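Local atomic coordinates of phosphonate monoester hydrolase (Ruegeria pomeroyi, PDB entry 4UPK), a protein that belongs to the sulfatase family of the alkaline phosphatase clan, a group of enzymes built around a central beta-sheet packed between helices. Residues A[35-41]-A[340-346]; A[125-129]-A[220-225]; A[53-58]-A[256-262]. All coordinates share one frame. Residue numbers count along the deposited sequence, not the author numbering.

Contact 1 (A[35-41]-A[340-346]); sequences NVLFIII and TLIVVTA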
loop_
_atom_site.group_PDB
_atom_site.type_symbol
_atom_site.label_atom_id
_atom_site.label_comp_id
_atom_site.label_asym_id
_atom_site.label_seq_id
_atom_site.Cartn_x
_atom_site.Cartn_y
_atom_site.Cartn_z
ATOM N N ASN A 35 30.895 -9.371 5.644
ATOM C CA ASN A 35 30.007 -10.453 5.224
ATOM C C ASN A 35 29.231 -10.973 6.397
ATOM O O ASN A 35 29.676 -10.854 7.544
ATOM C CB ASN A 35 30.791 -11.613 4.608
ATOM C CG ASN A 35 31.643 -11.282 3.410
ATOM O OD1 ASN A 35 31.199 -10.653 2.439
ATOM N ND2 ASN A 35 32.883 -11.764 3.436
ATOM N N VAL A 36 28.055 -11.558 6.113
ATOM C CA VAL A 36 27.239 -12.219 7.120
ATOM C C VAL A 36 26.908 -13.642 6.655
ATOM O O VAL A 36 26.302 -13.832 5.603
ATOM C CB VAL A 36 25.991 -11.412 7.601
ATOM C CG1 VAL A 36 25.245 -12.170 8.709
ATOM C CG2 VAL A 36 26.389 -10.018 8.090
ATOM N N LEU A 37 27.350 -14.634 7.430
ATOM C CA LEU A 37 27.072 -16.039 7.164
ATOM C C LEU A 37 26.223 -16.548 8.308
ATOM O O LEU A 37 26.710 -16.734 9.426
ATOM C CB LEU A 37 28.347 -16.897 6.961
ATOM C CG LEU A 37 28.116 -18.431 6.755
ATOM C CD1 LEU A 37 27.285 -18.725 5.503
ATOM C CD2 LEU A 37 29.406 -19.179 6.712
ATOM N N PHE A 38 24.938 -16.747 8.020
ATOM C CA PHE A 38 23.949 -17.190 8.985
ATOM C C PHE A 38 23.497 -18.616 8.670
ATOM O O PHE A 38 22.735 -18.840 7.716
ATOM C CB PHE A 38 22.775 -16.192 9.008
ATOM C CG PHE A 38 21.754 -16.329 10.115
ATOM C CD1 PHE A 38 21.974 -17.189 11.193
ATOM C CD2 PHE A 38 20.599 -15.559 10.111
ATOM C CE1 PHE A 38 21.034 -17.310 12.217
ATOM C CE2 PHE A 38 19.658 -15.683 11.131
ATOM C CZ PHE A 38 19.894 -16.544 12.187
ATOM N N ILE A 39 24.012 -19.596 9.466
ATOM C CA ILE A 39 23.648 -21.009 9.306
ATOM C C ILE A 39 22.703 -21.409 10.428
ATOM O O ILE A 39 23.004 -21.168 11.602
ATOM C CB ILE A 39 24.845 -22.028 9.199
ATOM C CG1 ILE A 39 25.858 -21.627 8.127
ATOM C CG2 ILE A 39 24.333 -23.505 8.973
ATOM C CD1 ILE A 39 27.149 -22.494 8.155
ATOM N N ILE A 40 21.590 -22.074 10.044
ATOM C CA ILE A 40 20.590 -22.625 10.941
ATOM C C ILE A 40 20.410 -24.108 10.609
ATOM O O ILE A 40 20.008 -24.463 9.489
ATOM C CB ILE A 40 19.223 -21.834 10.951
ATOM C CG1 ILE A 40 19.423 -20.358 11.368
ATOM C CG2 ILE A 40 18.177 -22.546 11.856
ATOM C CD1 ILE A 40 18.189 -19.496 11.304
ATOM N N ILE A 41 20.730 -24.963 11.590
ATOM C CA ILE A 41 20.570 -26.409 11.494
ATOM C C ILE A 41 19.195 -26.665 12.134
ATOM O O ILE A 41 18.927 -26.144 13.207
ATOM C CB ILE A 41 21.724 -27.183 12.227
ATOM C CG1 ILE A 41 23.109 -26.838 11.649
ATOM C CG2 ILE A 41 21.503 -28.712 12.193
ATOM C CD1 ILE A 41 24.305 -27.203 12.592
ATOM N N THR A 340 34.237 -12.036 8.255
ATOM C CA THR A 340 32.841 -12.504 8.234
ATOM C C THR A 340 32.240 -12.725 9.627
ATOM O O THR A 340 32.845 -13.380 10.482
ATOM C CB THR A 340 32.730 -13.780 7.360
ATOM O OG1 THR A 340 33.205 -13.470 6.057
ATOM C CG2 THR A 340 31.292 -14.352 7.250
ATOM N N LEU A 341 31.005 -12.227 9.816
ATOM C CA LEU A 341 30.227 -12.495 11.007
ATOM C C LEU A 341 29.571 -13.852 10.731
ATOM O O LEU A 341 28.739 -13.974 9.812
ATOM C CB LEU A 341 29.153 -11.405 11.271
ATOM C CG LEU A 341 28.123 -11.700 12.371
ATOM C CD1 LEU A 341 28.780 -11.803 13.758
ATOM C CD2 LEU A 341 27.027 -10.685 12.378
ATOM N N ILE A 342 30.000 -14.880 11.479
ATOM C CA ILE A 342 29.485 -16.239 11.355
ATOM C C ILE A 342 28.547 -16.504 12.509
ATOM O O ILE A 342 28.931 -16.329 13.670
ATOM C CB ILE A 342 30.595 -17.333 11.205
ATOM C CG1 ILE A 342 31.515 -17.045 9.976
ATOM C CG2 ILE A 342 29.969 -18.746 11.120
ATOM C CD1 ILE A 342 32.807 -17.906 9.882
ATOM N N VAL A 343 27.302 -16.871 12.186
ATOM C CA VAL A 343 26.293 -17.199 13.185
ATOM C C VAL A 343 25.819 -18.627 12.908
ATOM O O VAL A 343 25.272 -18.917 11.838
ATOM C CB VAL A 343 25.095 -16.206 13.288
ATOM C CG1 VAL A 343 24.191 -16.578 14.464
ATOM C CG2 VAL A 343 25.547 -14.754 13.401
ATOM N N VAL A 344 26.063 -19.522 13.871
ATOM C CA VAL A 344 25.639 -20.915 13.767
ATOM C C VAL A 344 24.745 -21.221 14.963
ATOM O O VAL A 344 25.139 -21.005 16.115
ATOM C CB VAL A 344 26.787 -21.951 13.582
ATOM C CG1 VAL A 344 26.226 -23.362 13.351
ATOM C CG2 VAL A 344 27.702 -21.559 12.425
ATOM N N THR A 345 23.538 -21.721 14.675
ATOM C CA THR A 345 22.555 -22.087 15.682
ATOM C C THR A 345 21.624 -23.199 15.153
ATOM O O THR A 345 21.739 -23.619 14.005
ATOM C CB THR A 345 21.743 -20.800 16.101
ATOM O OG1 THR A 345 21.038 -21.051 17.321
ATOM C CG2 THR A 345 20.786 -20.298 15.006
ATOM N N ALA A 346 20.685 -23.640 16.003
ATOM C CA ALA A 346 19.574 -24.511 15.659
ATOM C C ALA A 346 18.307 -23.710 15.972
ATOM O O ALA A 346 18.331 -22.856 16.860
ATOM C CB ALA A 346 19.608 -25.807 16.449
#
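L37, I39 and I41 from strand 35-41 share one face of the sheet with I342 and V344 of strand 340-346, and their aliphatic side chains make the apolar middle of this pair. I39 CB sits 4.3 Å from V344 CG2, while I41 CD1 reaches V344 CG1 at 4.4 Å. On the reverse face F38 lays its ring beside V343 (F38 CD1 to V343 CB, 3.9 Å), with V36 near L341 and I40 against the methyl of T345. The backbones between these faces run parallel, their axes 4.6 Å apart and inclined by 12°. Strand 35-41 uses its odd-numbered residues for hydrogen bonding: L37 N donates to L341 O and L37 O accepts from V343 N, both at 2.8 Å, and I39 N to V343 O is also 2.8 Å. CA-H...O contacts fill the gaps, as from V344 CA to I39 O at 3.4 Å. The polar edge comes at the start of the strands, where N35 ND2 donates to T340 OG1 (3.1 Å); T340 OG1 is also bonded to Q336 O. This is a parallel pair in the mixed central sheet of an alpha/beta/alpha sandwich. Helix 303-333 packs on L37, I41 and I342, helix 394-402 lies against V36, L341 and T345 on the other face, and strand 234-239 continues the sheet beyond 35-41.

Contact 2 (A[125-129]-A[220-225]); sequences PLLFG and QFLANM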
loop_
_atom_site.group_PDB
_atom_site.type_symbol
_atom_site.label_atom_id
_atom_site.label_comp_id
_atom_site.label_asym_id
_atom_site.label_seq_id
_atom_site.Cartn_x
_atom_site.Cartn_y
_atom_site.Cartn_z
ATOM N N PRO A 125 19.926 -10.365 0.591
ATOM C CA PRO A 125 19.924 -11.576 1.426
ATOM C C PRO A 125 19.778 -12.843 0.582
ATOM O O PRO A 125 18.728 -13.087 -0.011
ATOM C CB PRO A 125 18.753 -11.342 2.403
ATOM C CG PRO A 125 18.329 -9.922 2.194
ATOM C CD PRO A 125 18.687 -9.598 0.787
ATOM N N LEU A 126 20.851 -13.627 0.487
ATOM C CA LEU A 126 20.851 -14.849 -0.326
ATOM C C LEU A 126 20.351 -16.027 0.483
ATOM O O LEU A 126 20.883 -16.297 1.567
ATOM C CB LEU A 126 22.245 -15.126 -0.893
ATOM C CG LEU A 126 22.917 -13.958 -1.644
ATOM C CD1 LEU A 126 24.392 -14.200 -1.816
ATOM C CD2 LEU A 126 22.238 -13.676 -2.969
ATOM N N LEU A 127 19.313 -16.716 -0.028
ATOM C CA LEU A 127 18.739 -17.873 0.644
ATOM C C LEU A 127 19.082 -19.206 0.024
ATOM O O LEU A 127 18.771 -19.468 -1.139
ATOM C CB LEU A 127 17.211 -17.728 0.855
ATOM C CG LEU A 127 16.467 -18.883 1.536
ATOM C CD1 LEU A 127 16.824 -18.974 3.040
ATOM C CD2 LEU A 127 14.964 -18.714 1.368
ATOM N N PHE A 128 19.686 -20.077 0.845
ATOM C CA PHE A 128 20.023 -21.452 0.479
ATOM C C PHE A 128 19.244 -22.339 1.428
ATOM O O PHE A 128 19.687 -22.575 2.559
ATOM C CB PHE A 128 21.527 -21.691 0.596
ATOM C CG PHE A 128 22.323 -20.922 -0.415
ATOM C CD1 PHE A 128 22.602 -21.468 -1.663
ATOM C CD2 PHE A 128 22.817 -19.656 -0.116
ATOM C CE1 PHE A 128 23.346 -20.756 -2.602
ATOM C CE2 PHE A 128 23.563 -18.942 -1.052
ATOM C CZ PHE A 128 23.826 -19.501 -2.291
ATOM N N GLY A 129 18.040 -22.711 0.997
ATOM C CA GLY A 129 17.143 -23.515 1.801
ATOM C C GLY A 129 15.711 -23.045 1.901
ATOM O O GLY A 129 14.995 -23.042 0.903
ATOM N N GLN A 220 25.268 -26.519 -3.725
ATOM C CA GLN A 220 24.573 -25.347 -4.281
ATOM C C GLN A 220 25.131 -24.028 -3.735
ATOM O O GLN A 220 25.315 -23.082 -4.504
ATOM C CB GLN A 220 23.047 -25.450 -4.118
ATOM C CG GLN A 220 22.384 -26.594 -4.918
ATOM C CD GLN A 220 23.023 -26.901 -6.248
ATOM O OE1 GLN A 220 23.763 -27.883 -6.401
ATOM N NE2 GLN A 220 22.775 -26.064 -7.233
ATOM N N PHE A 221 25.452 -23.990 -2.430
ATOM C CA PHE A 221 26.129 -22.864 -1.765
ATOM C C PHE A 221 27.502 -22.627 -2.419
ATOM O O PHE A 221 27.813 -21.506 -2.820
ATOM C CB PHE A 221 26.307 -23.168 -0.258
ATOM C CG PHE A 221 27.053 -22.120 0.524
ATOM C CD1 PHE A 221 26.374 -21.049 1.110
ATOM C CD2 PHE A 221 28.436 -22.197 0.679
ATOM C CE1 PHE A 221 27.072 -20.076 1.847
ATOM C CE2 PHE A 221 29.136 -21.212 1.394
ATOM C CZ PHE A 221 28.451 -20.166 1.978
ATOM N N LEU A 222 28.309 -23.699 -2.545
ATOM C CA LEU A 222 29.646 -23.636 -3.153
ATOM C C LEU A 222 29.649 -23.395 -4.684
ATOM O O LEU A 222 30.647 -22.907 -5.221
ATOM C CB LEU A 222 30.486 -24.858 -2.773
ATOM C CG LEU A 222 30.752 -25.047 -1.276
ATOM C CD1 LEU A 222 31.266 -26.454 -0.993
ATOM C CD2 LEU A 222 31.716 -24.012 -0.753
ATOM N N ALA A 223 28.533 -23.704 -5.366
ATOM C CA ALA A 223 28.384 -23.464 -6.810
ATOM C C ALA A 223 27.984 -22.005 -7.068
ATOM O O ALA A 223 28.070 -21.537 -8.202
ATOM C CB ALA A 223 27.322 -24.404 -7.393
ATOM N N ASN A 224 27.521 -21.289 -6.019
ATOM C CA ASN A 224 27.012 -19.930 -6.148
ATOM C C ASN A 224 27.777 -18.838 -5.425
ATOM O O ASN A 224 27.727 -17.680 -5.855
ATOM C CB ASN A 224 25.537 -19.891 -5.783
ATOM C CG ASN A 224 24.646 -20.510 -6.825
ATOM O OD1 ASN A 224 24.348 -19.911 -7.861
ATOM N ND2 ASN A 224 24.173 -21.705 -6.542
ATOM N N MET A 225 28.482 -19.185 -4.340
ATOM C CA MET A 225 29.252 -18.194 -3.572
ATOM C C MET A 225 30.537 -17.640 -4.181
ATOM O O MET A 225 30.783 -16.462 -3.945
ATOM C CB MET A 225 29.411 -18.585 -2.090
ATOM C CG MET A 225 28.095 -18.551 -1.305
ATOM S SD MET A 225 27.310 -16.916 -1.140
ATOM C CE MET A 225 26.175 -17.014 -2.409
#
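The extended backbone of 125-127 turns a corner at F128, and G129 follows with phi/psi of 132/-119, angles at which a CB would jam against the preceding carbonyl. Facing it is the last part of helix 213-224, where M225 N still bonds to F221 O at 2.9 Å. The approach is closest at F128, whose CA is 6.7 Å from F221 CA; L126 CA and M225 CA stand 9.6 Å apart, so only long side chains bridge that end. L126 and F128 both direct CA-to-CB toward the helix. The F128 ring is the main piece of the contact: F221 presents its edge to one face in a T-shaped pair, centroids 5.4 Å apart and planes at 65°. M225 bends back so that its CE lies 3.4 Å from both F128 CZ and L126 CD1, and its sulfur makes an oblique Met-aromatic contact with the F128 ring. At the ring edge F128 CZ meets N224 CB at 3.9 Å, while N224 ND2 donates to the backbone Q220 O (2.7 Å). This is a helix packed on the parallel part of a mixed sheet: strands 158-162 and 234-239 flank 125-127, and helix 213-224 lies in the crossover joining them. Helix 303-333 meets F221 and M225 from within the chain, and L222 O accepts a hydrogen bond from N177 of the second subunit.

Contact 3 (A[53-58]-A[256-262]); sequences LADHVE and YDPAKLP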
loop_
_atom_site.group_PDB
_atom_site.type_symbol
_atom_site.label_atom_id
_atom_site.label_comp_id
_atom_site.label_asym_id
_atom_site.label_seq_id
_atom_site.Cartn_x
_atom_site.Cartn_y
_atom_site.Cartn_z
ATOM N N LEU A 53 25.058 -35.800 25.471
ATOM C CA LEU A 53 25.196 -36.589 24.245
ATOM C C LEU A 53 26.469 -36.292 23.436
ATOM O O LEU A 53 26.764 -37.022 22.495
ATOM C CB LEU A 53 23.939 -36.417 23.359
ATOM C CG LEU A 53 22.635 -37.130 23.791
ATOM C CD1 LEU A 53 21.476 -36.703 22.905
ATOM C CD2 LEU A 53 22.762 -38.675 23.728
ATOM N N ALA A 54 27.211 -35.223 23.800
ATOM C CA ALA A 54 28.429 -34.768 23.116
ATOM C C ALA A 54 29.484 -35.856 22.889
ATOM O O ALA A 54 30.031 -35.948 21.787
ATOM C CB ALA A 54 29.027 -33.560 23.837
ATOM N N ASP A 55 29.729 -36.714 23.897
ATOM C CA ASP A 55 30.707 -37.814 23.812
ATOM C C ASP A 55 30.261 -38.995 22.942
ATOM O O ASP A 55 31.041 -39.925 22.739
ATOM C CB ASP A 55 31.107 -38.298 25.211
ATOM C CG ASP A 55 31.920 -37.296 26.029
ATOM O OD1 ASP A 55 32.631 -36.444 25.410
ATOM O OD2 ASP A 55 31.871 -37.377 27.291
ATOM N N HIS A 56 29.024 -38.966 22.433
ATOM C CA HIS A 56 28.453 -40.039 21.610
ATOM C C HIS A 56 28.258 -39.646 20.158
ATOM O O HIS A 56 27.623 -40.389 19.403
ATOM C CB HIS A 56 27.149 -40.551 22.250
ATOM C CG HIS A 56 27.357 -41.037 23.651
ATOM N ND1 HIS A 56 27.154 -40.203 24.731
ATOM C CD2 HIS A 56 27.870 -42.214 24.096
ATOM C CE1 HIS A 56 27.478 -40.911 25.802
ATOM N NE2 HIS A 56 27.921 -42.124 25.470
ATOM N N VAL A 57 28.809 -38.486 19.754
ATOM C CA VAL A 57 28.685 -37.966 18.394
ATOM C C VAL A 57 29.926 -37.125 18.008
ATOM O O VAL A 57 30.457 -36.365 18.824
ATOM C CB VAL A 57 27.317 -37.229 18.158
ATOM C CG1 VAL A 57 27.152 -35.992 19.051
ATOM C CG2 VAL A 57 27.102 -36.882 16.681
ATOM N N GLU A 58 30.381 -37.276 16.757
ATOM C CA GLU A 58 31.519 -36.544 16.226
ATOM C C GLU A 58 31.038 -35.310 15.523
ATOM O O GLU A 58 30.349 -35.417 14.515
ATOM C CB GLU A 58 32.361 -37.410 15.258
ATOM C CG GLU A 58 32.791 -38.772 15.794
ATOM C CD GLU A 58 33.559 -38.787 17.097
ATOM O OE1 GLU A 58 34.532 -38.014 17.223
ATOM O OE2 GLU A 58 33.203 -39.595 17.985
ATOM N N TYR A 256 27.107 -45.146 14.305
ATOM C CA TYR A 256 26.909 -45.231 15.753
ATOM C C TYR A 256 26.070 -46.467 16.077
ATOM O O TYR A 256 25.029 -46.706 15.466
ATOM C CB TYR A 256 26.281 -43.932 16.334
ATOM C CG TYR A 256 27.075 -42.679 16.003
ATOM C CD1 TYR A 256 28.433 -42.584 16.318
ATOM C CD2 TYR A 256 26.486 -41.613 15.333
ATOM C CE1 TYR A 256 29.170 -41.445 15.999
ATOM C CE2 TYR A 256 27.213 -40.471 15.013
ATOM C CZ TYR A 256 28.558 -40.394 15.336
ATOM O OH TYR A 256 29.280 -39.269 15.010
ATOM N N ASP A 257 26.569 -47.280 17.001
ATOM C CA ASP A 257 25.914 -48.504 17.434
ATOM C C ASP A 257 24.802 -48.136 18.422
ATOM O O ASP A 257 25.115 -47.564 19.464
ATOM C CB ASP A 257 26.947 -49.454 18.076
ATOM C CG ASP A 257 26.459 -50.829 18.503
ATOM O OD1 ASP A 257 25.243 -51.099 18.386
ATOM O OD2 ASP A 257 27.287 -51.620 18.969
ATOM N N PRO A 258 23.510 -48.472 18.121
ATOM C CA PRO A 258 22.412 -48.153 19.062
ATOM C C PRO A 258 22.553 -48.822 20.441
ATOM O O PRO A 258 22.056 -48.285 21.436
ATOM C CB PRO A 258 21.177 -48.675 18.333
ATOM C CG PRO A 258 21.560 -48.698 16.877
ATOM C CD PRO A 258 22.987 -49.143 16.913
ATOM N N ALA A 259 23.265 -49.963 20.493
ATOM C CA ALA A 259 23.531 -50.741 21.708
ATOM C C ALA A 259 24.554 -50.091 22.639
ATOM O O ALA A 259 24.625 -50.476 23.811
ATOM C CB ALA A 259 23.978 -52.148 21.339
ATOM N N LYS A 260 25.326 -49.095 22.138
ATOM C CA LYS A 260 26.362 -48.417 22.938
ATOM C C LYS A 260 25.999 -46.973 23.286
ATOM O O LYS A 260 26.763 -46.260 23.948
ATOM C CB LYS A 260 27.735 -48.534 22.249
ATOM C CG LYS A 260 28.278 -49.967 22.226
ATOM C CD LYS A 260 29.379 -50.154 21.192
ATOM C CE LYS A 260 29.844 -51.590 21.116
ATOM N NZ LYS A 260 30.830 -51.793 20.027
ATOM N N LEU A 261 24.803 -46.557 22.885
ATOM C CA LEU A 261 24.329 -45.224 23.168
ATOM C C LEU A 261 23.624 -45.181 24.527
ATOM O O LEU A 261 23.038 -46.192 24.943
ATOM C CB LEU A 261 23.346 -44.794 22.074
ATOM C CG LEU A 261 23.913 -44.446 20.688
ATOM C CD1 LEU A 261 22.815 -43.969 19.808
ATOM C CD2 LEU A 261 24.973 -43.349 20.764
ATOM N N PRO A 262 23.628 -44.031 25.239
ATOM C CA PRO A 262 22.849 -43.978 26.489
ATOM C C PRO A 262 21.349 -43.990 26.147
ATOM O O PRO A 262 20.955 -43.550 25.067
ATOM C CB PRO A 262 23.263 -42.640 27.125
ATOM C CG PRO A 262 23.743 -41.797 26.002
ATOM C CD PRO A 262 24.239 -42.717 24.912
#
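Two loops meet here, partly buried: 53-58, which contains a short 3-10 turn between helices 46-49 and 60-67, and the irregular 256-262 between strand 234-239 and helix 270-275. Y256 and H56 do most of the work, one from each loop. The phenol oxygen Y256 OH accepts from the backbone E58 N at 2.9 Å, almost linearly, and is also hydrogen-bonded to T318 on helix 303-333, so it ties both loops to that helix. Above the Y256 ring lies the carbonyl H56 O, 3.9 Å from Y256 CD1, and V57 CG2 packs on Y256 CE2 at 4.0 Å. At the other end P262 CD sits squarely over the imidazole of H56, 3.6 Å from its centroid and 3° off the ring normal, a clear CH-pi contact. L261 CD2 against H56 CB (3.8 Å) and P262 CG against L53 CD2 (4.0 Å) fill in around it. Between these two ends 256-262 bulges away, and A259 N bonds to D257 OD1 at 3.1 Å. D257 thus forms an Asx turn, in a packing of two connecting loops against helix 303-333 of the sulfatase-type fold.

Contacts 1 and 2 belong to the buried sheet and its helical cover; contact 3 joins two loops nearer the surface. Contact 1 is held by regular backbone hydrogen bonding between strands, contact 2 mainly by aromatic, sulfur and aliphatic side chains, and contact 3 by one side-chain-to-backbone bond plus proline-histidine packing. The first two touch where L37 CD1 meets F221 CE1 at 3.9 Å, on the same face of one sheet, with centres about 13 Å apart. Contact 3 stands clear, its nearest atoms about 10 Å from contact 1 and about 18 Å from contact 2. Helix 303-333 packs against all three, and along the chain contact 2 nests inside contact 3, which nests inside contact 1.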